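Local coordinates for structural protein ORF273 (Acidianus two-tailed virus, PDB 4ART) that is a thermo- and acido-stable virion structural protein of an archaeal virus, with a new fold, whose precise role the structure alone does not show, at the interface of chains A and B. Coordinates in Å, arbitrary orientation; residue numbers count along the deposited sequence, not the author numbering. Chains: chain A/B, Structural protein ORF273.

Contacts 1 and 2 are neighbouring patches of one two-fold symmetric interface between identical chains, with the centres of their C-alpha atoms about 12 Å apart. Both draw on helices 188-201 and 210-221, and they share A:Arg215, whose alkyl chain serves contact 1 while its guanidinium serves contact 2. Contact 2 brings the same residues of both chains together about the axis; contact 1 lies to one side and has a twin with the chains exchanged. Together they illustrate how a central charged cluster can be flanked by mixed polar and apolar packing, although the structure alone does not prove that this dimer forms in the virion.

Contact 1: the interface of chains A and B. Residues chain A 215-216, 219, 228; chain B 114, 191-192, 195.
Different first torsions bring A:His219 and B:Glu195 tip to tip. The imidazole CG stands anti to its carbonyl carbon (chi1 -69°), whereas the glutamate CG is anti to its backbone N (chi1 -175°) and the chain runs on extended, carrying the carboxylate across to the ring. There the ring NE2 donates to B:Glu195 OE1 at 2.8 Å, a fairly straight bond with 157° at the hydrogen. The acceptor uses its syn lone pair and lies in the imidazole plane, and ring and carboxylate are nearly coplanar. The other oxygen, B:Glu195 OE2, receives only a weak bond from A:His219 NE2 at 3.4 Å. Its shorter bond comes from its own chain: the hydroxyl OG of B:Ser114, itself at the interface in helix 113-123, donates to B:Glu195 OE2 at 2.5 Å, on the syn side but tilted from the carboxylate plane. The serine thus ties down one oxygen while the histidine takes the other, which should restrict rotation of the carboxylate. B:Ser114 OG also touches the imidazole edge in plane, 3.2 Å from A:His219 CE1. A positively charged imidazole would strengthen the pairing, but protonation is not seen.

Carbon contacts, several of them against polar groups, frame this pair. The side chain of A:Arg215 crosses B:Glu195 obliquely, its methylene CD lying 3.5 Å from B:Glu195 OE1. One turn back along helix 188-201, the side-chain carboxamide oxygen OD1 of B:Asn192 lies 3.2 Å from A:Ile216 CD1 and also close to CG1, the two side chains crossing at about a right angle. On the far flank A:His219 CB sits over the centre of the A:Phe228 ring, which may steady the histidine. The two phenylalanines cross at about a right angle instead of stacking, with A:Phe228 CZ 3.9 Å from CD1 of B:Phe191.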
loop_
_atom_site.group_PDB
_atom_site.type_symbol
_atom_site.label_atom_id
_atom_site.label_comp_id
_atom_site.label_asym_id
_atom_site.label_seq_id
_atom_site.Cartn_x
_atom_site.Cartn_y
_atom_site.Cartn_z
ATOM N N ARG A 215 2.385 9.602 -4.058
ATOM C CA ARG A 215 3.276 9.021 -5.084
ATOM C C ARG A 215 4.594 9.740 -5.339
ATOM O O ARG A 215 5.633 9.098 -5.319
ATOM C CB ARG A 215 2.504 8.773 -6.378
ATOM C CG ARG A 215 1.501 7.611 -6.253
ATOM C CD ARG A 215 0.895 7.237 -7.594
ATOM N NE ARG A 215 0.101 6.003 -7.501
ATOM C CZ ARG A 215 -1.226 5.955 -7.487
ATOM N NH1 ARG A 215 -1.938 7.067 -7.598
ATOM N NH2 ARG A 215 -1.851 4.787 -7.422
ATOM N N ILE A 216 4.565 11.057 -5.562
ATOM C CA ILE A 216 5.781 11.837 -5.833
ATOM C C ILE A 216 6.895 11.710 -4.747
ATOM O O ILE A 216 8.027 11.384 -5.109
ATOM C CB ILE A 216 5.445 13.282 -6.253
ATOM C CG1 ILE A 216 4.726 13.278 -7.627
ATOM C CG2 ILE A 216 6.695 14.153 -6.245
ATOM C CD1 ILE A 216 4.092 14.583 -7.977
ATOM N N HIS A 219 8.301 8.237 -4.947
ATOM C CA HIS A 219 9.176 8.108 -6.108
ATOM C C HIS A 219 10.564 8.670 -5.796
ATOM O O HIS A 219 11.567 8.063 -6.157
ATOM C CB HIS A 219 8.545 8.788 -7.332
ATOM C CG HIS A 219 7.329 8.090 -7.866
ATOM N ND1 HIS A 219 7.154 6.705 -7.734
ATOM C CD2 HIS A 219 6.276 8.594 -8.545
ATOM C CE1 HIS A 219 6.005 6.425 -8.328
ATOM N NE2 HIS A 219 5.439 7.516 -8.840
ATOM N N PHE A 228 12.664 13.539 -9.089
ATOM C CA PHE A 228 11.447 13.834 -8.341
ATOM C C PHE A 228 11.684 14.724 -7.147
ATOM O O PHE A 228 10.751 15.027 -6.430
ATOM C CB PHE A 228 10.739 12.530 -7.892
ATOM C CG PHE A 228 10.079 11.782 -9.024
ATOM C CD1 PHE A 228 10.797 10.881 -9.795
ATOM C CD2 PHE A 228 8.736 11.997 -9.332
ATOM C CE1 PHE A 228 10.180 10.198 -10.859
ATOM C CE2 PHE A 228 8.134 11.336 -10.407
ATOM C CZ PHE A 228 8.858 10.436 -11.154
ATOM N N SER B 114 2.571 2.384 -11.060
ATOM C CA SER B 114 3.888 3.020 -11.249
ATOM C C SER B 114 4.863 2.075 -11.951
ATOM O O SER B 114 5.578 2.498 -12.870
ATOM C CB SER B 114 4.501 3.411 -9.904
ATOM O OG SER B 114 3.742 4.419 -9.258
ATOM N N PHE B 191 6.175 12.091 -16.404
ATOM C CA PHE B 191 5.858 10.780 -15.848
ATOM C C PHE B 191 4.664 10.965 -14.927
ATOM O O PHE B 191 3.702 10.226 -15.045
ATOM C CB PHE B 191 7.055 10.164 -15.096
ATOM C CG PHE B 191 6.757 8.766 -14.543
ATOM C CD1 PHE B 191 6.213 8.599 -13.268
ATOM C CD2 PHE B 191 7.010 7.608 -15.309
ATOM C CE1 PHE B 191 5.916 7.296 -12.773
ATOM C CE2 PHE B 191 6.748 6.314 -14.793
ATOM C CZ PHE B 191 6.180 6.167 -13.546
ATOM N N ASN B 192 4.717 11.981 -14.038
ATOM C CA ASN B 192 3.651 12.296 -13.085
ATOM C C ASN B 192 2.317 12.635 -13.759
ATOM O O ASN B 192 1.291 12.173 -13.279
ATOM C CB ASN B 192 4.046 13.415 -12.113
ATOM C CG ASN B 192 2.903 13.685 -11.139
ATOM O OD1 ASN B 192 2.641 12.871 -10.257
ATOM N ND2 ASN B 192 2.093 14.744 -11.340
ATOM N N GLU B 195 0.996 9.378 -15.056
ATOM C CA GLU B 195 0.604 8.596 -13.882
ATOM C C GLU B 195 -0.744 9.039 -13.310
ATOM O O GLU B 195 -1.584 8.193 -13.054
ATOM C CB GLU B 195 1.695 8.622 -12.822
ATOM C CG GLU B 195 1.369 7.724 -11.648
ATOM C CD GLU B 195 2.557 7.409 -10.766
ATOM O OE1 GLU B 195 3.069 8.326 -10.084
ATOM O OE2 GLU B 195 3.039 6.264 -10.837
#

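Contact 2: the interface of chains A and B. Residues chain A 199-200, 211, 215; chain B 199-200, 211, 215.
A reciprocal pair of arginine-aspartate salt bridges, built from helix 210-221 of each chain, forms the charged centre of this two-fold symmetric interface. A:Arg215 grips B:Asp211 end-on: NH2 donates to B:Asp211 OD1 at 2.6 Å and NH1 to B:Asp211 OD2 at 2.9 Å, with guanidinium and carboxylate nearly coplanar. In the two-fold related pair, B:Arg215 NH2 gives A:Asp211 OD1 an almost straight bond of 2.8 Å (176° at the hydrogen). B:Arg215 NH1 reaches A:Asp211 OD2 at 3.0 Å, tilted somewhat from the guanidinium plane. Each forked grip should fix the rotation of its carboxylate.

With each CG anti to its carbonyl carbon (chi1 -74° in chain A), the two aspartate carboxylates point at each other tip to tip, their planes 64° apart. A:Asp211 OD2 is modelled 2.4 Å from B:Asp211 OD2, a doubtful approach: the pair may share a proton or be a model inaccuracy, and the structure does not show which. The arginines could offset the charge.

B:Glu200 crosses A:Asp211, its CD 3.5 Å from A:Asp211 CB. Water extends the network: one lies 2.9 Å from A:Arg215 NH1 and also meets B:Glu200 OE2; a second links B:Arg215 NH1 with A:Glu200 OE2. The methyl groups of A:Ala199 and B:Ala199 pack against the opposing guanidinium groups.

A:Asp211 and B:Asp211 each occupy the first turn of helix 210-221, where the helix start may favour a negative charge, while A:Ala199 and A:Glu200, like their chain B counterparts, lie in the last turn of helix 188-201, so the cluster gathers where one helix ends and the next begins.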
loop_
_atom_site.group_PDB
_atom_site.type_symbol
_atom_site.label_atom_id
_atom_site.label_comp_id
_atom_site.label_asym_id
_atom_site.label_seq_id
_atom_site.Cartn_x
_atom_site.Cartn_y
_atom_site.Cartn_z
ATOM N N ALA A 199 -9.519 12.421 -2.552
ATOM C CA ALA A 199 -8.240 11.806 -2.902
ATOM C C ALA A 199 -7.722 12.005 -4.305
ATOM O O ALA A 199 -6.510 11.969 -4.512
ATOM C CB ALA A 199 -8.302 10.332 -2.595
ATOM N N GLU A 200 -8.627 12.114 -5.280
ATOM C CA GLU A 200 -8.288 12.126 -6.717
ATOM C C GLU A 200 -8.694 13.360 -7.507
ATOM O O GLU A 200 -8.341 13.454 -8.689
ATOM C CB GLU A 200 -8.958 10.921 -7.395
ATOM C CG GLU A 200 -8.620 9.578 -6.802
ATOM C CD GLU A 200 -9.445 8.485 -7.436
ATOM O OE1 GLU A 200 -9.077 8.039 -8.541
ATOM O OE2 GLU A 200 -10.444 8.052 -6.827
ATOM N N ASP A 211 -3.573 11.767 -4.115
ATOM C CA ASP A 211 -2.928 10.546 -4.592
ATOM C C ASP A 211 -1.582 10.827 -5.261
ATOM O O ASP A 211 -0.635 10.074 -5.057
ATOM C CB ASP A 211 -3.899 9.710 -5.464
ATOM C CG ASP A 211 -4.983 8.980 -4.660
ATOM O OD1 ASP A 211 -5.007 9.129 -3.426
ATOM O OD2 ASP A 211 -5.834 8.271 -5.285
ATOM N N ARG A 215 2.385 9.602 -4.058
ATOM C CA ARG A 215 3.276 9.021 -5.084
ATOM C C ARG A 215 4.594 9.740 -5.339
ATOM O O ARG A 215 5.633 9.098 -5.319
ATOM C CB ARG A 215 2.504 8.773 -6.378
ATOM C CG ARG A 215 1.501 7.611 -6.253
ATOM C CD ARG A 215 0.895 7.237 -7.594
ATOM N NE ARG A 215 0.101 6.003 -7.501
ATOM C CZ ARG A 215 -1.226 5.955 -7.487
ATOM N NH1 ARG A 215 -1.938 7.067 -7.598
ATOM N NH2 ARG A 215 -1.851 4.787 -7.422
ATOM N N ALA B 199 -3.974 6.512 -13.242
ATOM C CA ALA B 199 -4.374 6.020 -11.908
ATOM C C ALA B 199 -5.599 6.677 -11.316
ATOM O O ALA B 199 -6.276 6.060 -10.497
ATOM C CB ALA B 199 -3.218 6.193 -10.929
ATOM N N GLU B 200 -5.830 7.957 -11.637
ATOM C CA GLU B 200 -6.889 8.780 -11.027
ATOM C C GLU B 200 -7.963 9.308 -11.960
ATOM O O GLU B 200 -8.964 9.826 -11.474
ATOM C CB GLU B 200 -6.235 9.991 -10.341
ATOM C CG GLU B 200 -5.214 9.634 -9.276
ATOM C CD GLU B 200 -4.519 10.862 -8.735
ATOM O OE1 GLU B 200 -5.193 11.691 -8.083
ATOM O OE2 GLU B 200 -3.321 11.050 -9.056
ATOM N N ASP B 211 -7.171 3.822 -8.779
ATOM C CA ASP B 211 -7.065 4.093 -7.328
ATOM C C ASP B 211 -8.328 3.677 -6.563
ATOM O O ASP B 211 -8.217 3.116 -5.477
ATOM C CB ASP B 211 -6.637 5.547 -7.027
ATOM C CG ASP B 211 -5.184 5.882 -7.327
ATOM O OD1 ASP B 211 -4.436 4.980 -7.756
ATOM O OD2 ASP B 211 -4.791 7.049 -7.128
ATOM N N ARG B 215 -8.832 0.605 -3.572
ATOM C CA ARG B 215 -9.543 0.938 -2.325
ATOM C C ARG B 215 -10.828 0.129 -2.045
ATOM O O ARG B 215 -10.957 -0.442 -0.966
ATOM C CB ARG B 215 -9.828 2.450 -2.254
ATOM C CG ARG B 215 -8.572 3.309 -2.037
ATOM C CD ARG B 215 -8.915 4.765 -1.804
ATOM N NE ARG B 215 -7.732 5.550 -1.438
ATOM C CZ ARG B 215 -7.165 6.479 -2.202
ATOM N NH1 ARG B 215 -7.679 6.779 -3.390
ATOM N NH2 ARG B 215 -6.083 7.116 -1.784
HETATM O O HOH W 1 -1.138 9.468 -9.047
HETATM O O HOH W 2 -10.372 6.869 -4.291
#